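Local coordinates for protein aminotransferase, class I (PDB 2O1B) that probably transfers amino groups between amino acids and 2-oxo acids, using pyridoxal-5'-phosphate as its cofactor, as in class I aspartate aminotransferases, at residues L187-T199 against F330-E342. Residues are numbered along the deposited sequence; the frame is centred on the assembly and turned at random.
Sequences LTYPNNPTGSTAT and FVHAKGGIYVWLE. With PLP (pyridoxal-5'-phosphate), chain B.
P193 and T194 pack closely over one face of the W340 indole. CG of P193 sits over the six-membered ring, 3.4 Å from CZ3 of W340, while the T194 methyl CG2 lies over the five-membered ring, 3.9 Å from its centroid; both are CH-pi contacts. With CG of W340 anti to its backbone N (chi1 -174°), the indole runs alongside the P193 ring, pointing the same way, and its NE1 hydrogen-bonds Y167. On the next residue, the carbonyl of G195 takes two backbone N-H groups: G335 N to G195 O, 3.0 Å, lies in the carbonyl plane, whereas K334 N comes from above it. P190 CB rests on the G335-G336 backbone, 3.8 Å from G336 N.

Beside this, two waters link backbones that do not meet directly: both bind T194 O, one reaching H332 O, the other V331 O and W340 N. The looser, solvent side is where T197 and K334 are partly exposed; a water joins T197 O to K334 NZ, which also bonds H166. Toward the cofactor, the N192 amide crosses the Y338 ring obliquely, the two planes 32° apart, and ND2 donates to PLP O3 at 3.0 Å; OD1 is held by R379 and the Y338 hydroxyl by Y223. This is the fold-type I aminotransferase arrangement: the loop carrying N192, from the large PLP-binding domain, meets the small C-terminal domain at the active site.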
loop_
_atom_site.group_PDB
_atom_site.type_symbol
_atom_site.label_atom_id
_atom_site.label_comp_id
_atom_site.label_asym_id
_atom_site.label_seq_id
_atom_site.Cartn_x
_atom_site.Cartn_y
_atom_site.Cartn_z
ATOM N N LEU A 187 16.894 1.114 13.469
ATOM C CA LEU A 187 17.168 2.055 14.535
ATOM C C LEU A 187 16.041 3.069 14.512
ATOM O O LEU A 187 15.457 3.312 13.464
ATOM C CB LEU A 187 18.531 2.734 14.339
ATOM C CG LEU A 187 19.766 1.820 14.498
ATOM C CD1 LEU A 187 21.053 2.561 14.220
ATOM C CD2 LEU A 187 19.813 1.162 15.891
ATOM N N THR A 188 15.736 3.637 15.672
ATOM C CA THR A 188 14.608 4.552 15.828
ATOM C C THR A 188 14.957 5.589 16.885
ATOM O O THR A 188 14.949 5.282 18.077
ATOM C CB THR A 188 13.340 3.790 16.310
ATOM O OG1 THR A 188 13.261 2.503 15.677
ATOM C CG2 THR A 188 12.081 4.590 16.029
ATOM N N TYR A 189 15.286 6.800 16.436
ATOM C CA TYR A 189 15.561 7.944 17.296
ATOM C C TYR A 189 14.931 9.210 16.708
ATOM O O TYR A 189 15.279 9.627 15.605
ATOM C CB TYR A 189 17.069 8.127 17.549
ATOM C CG TYR A 189 17.645 6.920 18.250
ATOM C CD1 TYR A 189 18.276 5.908 17.533
ATOM C CD2 TYR A 189 17.481 6.754 19.629
ATOM C CE1 TYR A 189 18.775 4.769 18.178
ATOM C CE2 TYR A 189 17.952 5.628 20.277
ATOM C CZ TYR A 189 18.603 4.643 19.550
ATOM O OH TYR A 189 19.072 3.538 20.204
ATOM N N PRO A 190 13.997 9.820 17.442
ATOM C CA PRO A 190 13.506 9.410 18.762
ATOM C C PRO A 190 12.860 8.024 18.802
ATOM O O PRO A 190 12.085 7.673 17.897
ATOM C CB PRO A 190 12.468 10.488 19.093
ATOM C CG PRO A 190 12.859 11.651 18.274
ATOM C CD PRO A 190 13.350 11.066 16.989
ATOM N N ASN A 191 13.186 7.244 19.841
ATOM C CA ASN A 191 12.660 5.878 19.976
ATOM C C ASN A 191 11.196 5.831 20.419
ATOM O O ASN A 191 10.775 6.557 21.317
ATOM C CB ASN A 191 13.510 5.034 20.939
ATOM C CG ASN A 191 13.202 3.529 20.846
ATOM O OD1 ASN A 191 13.410 2.786 21.808
ATOM N ND2 ASN A 191 12.735 3.078 19.683
ATOM N N ASN A 192 10.433 4.970 19.762
ATOM C CA ASN A 192 9.105 4.619 20.211
ATOM C C ASN A 192 9.245 3.196 20.748
ATOM O O ASN A 192 9.437 2.270 19.958
ATOM C CB ASN A 192 8.132 4.696 19.033
ATOM C CG ASN A 192 6.667 4.485 19.442
ATOM O OD1 ASN A 192 6.364 4.044 20.550
ATOM N ND2 ASN A 192 5.747 4.804 18.522
ATOM N N PRO A 193 9.048 2.988 22.065
ATOM C CA PRO A 193 8.319 3.803 23.044
ATOM C C PRO A 193 9.087 4.682 24.055
ATOM O O PRO A 193 8.436 5.420 24.822
ATOM C CB PRO A 193 7.600 2.727 23.832
ATOM C CG PRO A 193 8.712 1.605 23.937
ATOM C CD PRO A 193 9.546 1.739 22.682
ATOM N N THR A 194 10.422 4.603 24.076
ATOM C CA THR A 194 11.212 5.141 25.201
ATOM C C THR A 194 11.490 6.649 25.124
ATOM O O THR A 194 11.860 7.255 26.127
ATOM C CB THR A 194 12.557 4.410 25.372
ATOM O OG1 THR A 194 13.442 4.810 24.320
ATOM C CG2 THR A 194 12.378 2.889 25.362
ATOM N N GLY A 195 11.325 7.242 23.942
ATOM C CA GLY A 195 11.551 8.688 23.741
ATOM C C GLY A 195 13.022 9.104 23.684
ATOM O O GLY A 195 13.343 10.304 23.706
ATOM N N SER A 196 13.898 8.096 23.614
ATOM C CA SER A 196 15.340 8.270 23.591
ATOM C C SER A 196 15.748 8.930 22.285
ATOM O O SER A 196 15.139 8.676 21.250
ATOM C CB SER A 196 16.022 6.906 23.680
ATOM O OG SER A 196 15.548 6.150 24.794
ATOM N N THR A 197 16.784 9.765 22.340
ATOM C CA THR A 197 17.295 10.468 21.163
ATOM C C THR A 197 18.729 10.032 20.840
ATOM O O THR A 197 19.415 9.461 21.697
ATOM C CB THR A 197 17.256 11.999 21.352
ATOM O OG1 THR A 197 17.892 12.356 22.585
ATOM C CG2 THR A 197 15.798 12.513 21.343
ATOM N N ALA A 198 19.165 10.291 19.606
ATOM C CA ALA A 198 20.532 9.990 19.195
ATOM C C ALA A 198 21.327 11.267 18.997
ATOM O O ALA A 198 20.768 12.374 18.997
ATOM C CB ALA A 198 20.540 9.161 17.929
ATOM N N THR A 199 22.642 11.121 18.870
ATOM C CA THR A 199 23.482 12.244 18.478
ATOM C C THR A 199 24.259 11.888 17.226
ATOM O O THR A 199 24.325 10.712 16.829
ATOM C CB THR A 199 24.475 12.659 19.578
ATOM O OG1 THR A 199 25.459 11.634 19.733
ATOM C CG2 THR A 199 23.759 12.899 20.896
ATOM N N PHE A 330 9.923 7.321 36.190
ATOM C CA PHE A 330 9.781 7.313 34.737
ATOM C C PHE A 330 11.151 7.510 34.078
ATOM O O PHE A 330 12.133 7.873 34.743
ATOM C CB PHE A 330 8.800 8.414 34.297
ATOM C CG PHE A 330 9.228 9.811 34.696
ATOM C CD1 PHE A 330 9.993 10.590 33.838
ATOM C CD2 PHE A 330 8.874 10.339 35.936
ATOM C CE1 PHE A 330 10.401 11.882 34.209
ATOM C CE2 PHE A 330 9.271 11.616 36.311
ATOM C CZ PHE A 330 10.031 12.390 35.451
ATOM N N VAL A 331 11.215 7.264 32.776
ATOM C CA VAL A 331 12.386 7.618 31.986
ATOM C C VAL A 331 12.070 8.943 31.287
ATOM O O VAL A 331 11.116 9.038 30.512
ATOM C CB VAL A 331 12.771 6.486 31.003
ATOM C CG1 VAL A 331 13.849 6.930 30.028
ATOM C CG2 VAL A 331 13.229 5.258 31.784
ATOM N N HIS A 332 12.847 9.973 31.614
ATOM C CA HIS A 332 12.696 11.303 31.015
ATOM C C HIS A 332 12.703 11.192 29.485
ATOM O O HIS A 332 13.580 10.536 28.908
ATOM C CB HIS A 332 13.819 12.229 31.530
ATOM C CG HIS A 332 13.840 13.591 30.905
ATOM N ND1 HIS A 332 14.913 14.049 30.169
ATOM C CD2 HIS A 332 12.938 14.600 30.924
ATOM C CE1 HIS A 332 14.663 15.278 29.752
ATOM N NE2 HIS A 332 13.470 15.636 30.195
ATOM N N ALA A 333 11.703 11.811 28.848
ATOM C CA ALA A 333 11.551 11.801 27.398
ATOM C C ALA A 333 12.390 12.902 26.763
ATOM O O ALA A 333 12.348 14.050 27.197
ATOM C CB ALA A 333 10.094 12.011 27.022
ATOM N N LYS A 334 13.135 12.554 25.720
ATOM C CA LYS A 334 14.018 13.535 25.072
ATOM C C LYS A 334 13.468 13.972 23.720
ATOM O O LYS A 334 13.853 15.007 23.177
ATOM C CB LYS A 334 15.417 12.958 24.905
ATOM C CG LYS A 334 16.061 12.440 26.201
ATOM C CD LYS A 334 17.480 11.979 25.925
ATOM C CE LYS A 334 17.977 11.008 26.969
ATOM N NZ LYS A 334 19.297 10.517 26.509
ATOM N N GLY A 335 12.571 13.154 23.186
ATOM C CA GLY A 335 11.843 13.457 21.960
ATOM C C GLY A 335 10.620 12.568 21.804
ATOM O O GLY A 335 10.318 11.740 22.675
ATOM N N GLY A 336 9.903 12.743 20.696
ATOM C CA GLY A 336 8.676 11.990 20.467
ATOM C C GLY A 336 7.516 12.596 21.226
ATOM O O GLY A 336 7.574 13.750 21.631
ATOM N N ILE A 337 6.460 11.816 21.426
ATOM C CA ILE A 337 5.235 12.339 22.013
ATOM C C ILE A 337 4.777 11.553 23.267
ATOM O O ILE A 337 3.642 11.705 23.705
ATOM C CB ILE A 337 4.093 12.405 20.951
ATOM C CG1 ILE A 337 3.743 11.004 20.430
ATOM C CG2 ILE A 337 4.477 13.361 19.781
ATOM C CD1 ILE A 337 2.490 10.961 19.596
ATOM N N TYR A 338 5.665 10.732 23.836
ATOM C CA TYR A 338 5.303 9.850 24.956
ATOM C C TYR A 338 6.153 10.042 26.216
ATOM O O TYR A 338 7.248 10.621 26.164
ATOM C CB TYR A 338 5.384 8.374 24.543
ATOM C CG TYR A 338 4.892 8.052 23.151
ATOM C CD1 TYR A 338 3.543 7.789 22.908
ATOM C CD2 TYR A 338 5.782 7.984 22.079
ATOM C CE1 TYR A 338 3.085 7.479 21.624
ATOM C CE2 TYR A 338 5.335 7.677 20.795
ATOM C CZ TYR A 338 3.987 7.420 20.577
ATOM O OH TYR A 338 3.541 7.113 19.305
ATOM N N VAL A 339 5.647 9.546 27.349
ATOM C CA VAL A 339 6.504 9.277 28.512
ATOM C C VAL A 339 6.505 7.766 28.823
ATOM O O VAL A 339 5.468 7.113 28.759
ATOM C CB VAL A 339 6.147 10.163 29.742
ATOM C CG1 VAL A 339 7.103 9.908 30.922
ATOM C CG2 VAL A 339 6.201 11.645 29.366
ATOM N N TRP A 340 7.691 7.233 29.103
ATOM C CA TRP A 340 7.938 5.805 29.361
ATOM C C TRP A 340 7.966 5.681 30.879
ATOM O O TRP A 340 8.904 6.151 31.527
ATOM C CB TRP A 340 9.283 5.436 28.709
ATOM C CG TRP A 340 9.769 4.000 28.667
ATOM C CD1 TRP A 340 10.999 3.555 29.061
ATOM C CD2 TRP A 340 9.087 2.855 28.131
ATOM N NE1 TRP A 340 11.126 2.208 28.826
ATOM C CE2 TRP A 340 9.969 1.751 28.247
ATOM C CE3 TRP A 340 7.825 2.654 27.552
ATOM C CZ2 TRP A 340 9.613 0.463 27.844
ATOM C CZ3 TRP A 340 7.469 1.363 27.145
ATOM C CH2 TRP A 340 8.357 0.286 27.294
ATOM N N LEU A 341 6.902 5.081 31.436
ATOM C CA LEU A 341 6.645 5.030 32.882
ATOM C C LEU A 341 6.888 3.628 33.422
ATOM O O LEU A 341 6.425 2.655 32.837
ATOM C CB LEU A 341 5.171 5.385 33.147
ATOM C CG LEU A 341 4.575 6.009 34.422
ATOM C CD1 LEU A 341 3.318 5.245 34.808
ATOM C CD2 LEU A 341 5.513 6.112 35.622
ATOM N N GLU A 342 7.594 3.523 34.547
ATOM C CA GLU A 342 7.730 2.242 35.250
ATOM C C GLU A 342 6.390 1.756 35.786
ATOM O O GLU A 342 5.576 2.554 36.267
ATOM C CB GLU A 342 8.714 2.362 36.424
ATOM C CG GLU A 342 10.155 2.647 36.016
ATOM C CD GLU A 342 11.174 2.262 37.089
ATOM O OE1 GLU A 342 10.927 1.309 37.858
ATOM O OE2 GLU A 342 12.225 2.924 37.161
HETATM N N1 PLP B . 7.552 4.301 13.066
HETATM C C2 PLP B . 7.341 4.862 14.312
HETATM C C2A PLP B . 8.450 4.839 15.327
HETATM C C3 PLP B . 6.110 5.467 14.574
HETATM O O3 PLP B . 5.854 6.039 15.787
HETATM C C4 PLP B . 5.112 5.490 13.591
HETATM C C4A PLP B . 4.078 6.573 13.681
HETATM C C5 PLP B . 5.335 4.903 12.343
HETATM C C6 PLP B . 6.568 4.303 12.089
HETATM C C5A PLP B . 4.258 4.887 11.265
HETATM O O4P PLP B . 4.076 6.152 10.657
HETATM P P PLP B . 3.110 6.319 9.372
HETATM O O1P PLP B . 1.841 7.041 9.794
HETATM O O2P PLP B . 2.802 4.937 8.860
HETATM O O3P PLP B . 3.857 7.140 8.359
HETATM O O HOH W 1 8.589 8.359 25.571
HETATM O O HOH W 2 13.831 9.149 26.618
HETATM O O HOH W 3 10.156 8.606 27.954
HETATM O O HOH W 4 18.836 8.627 24.563
#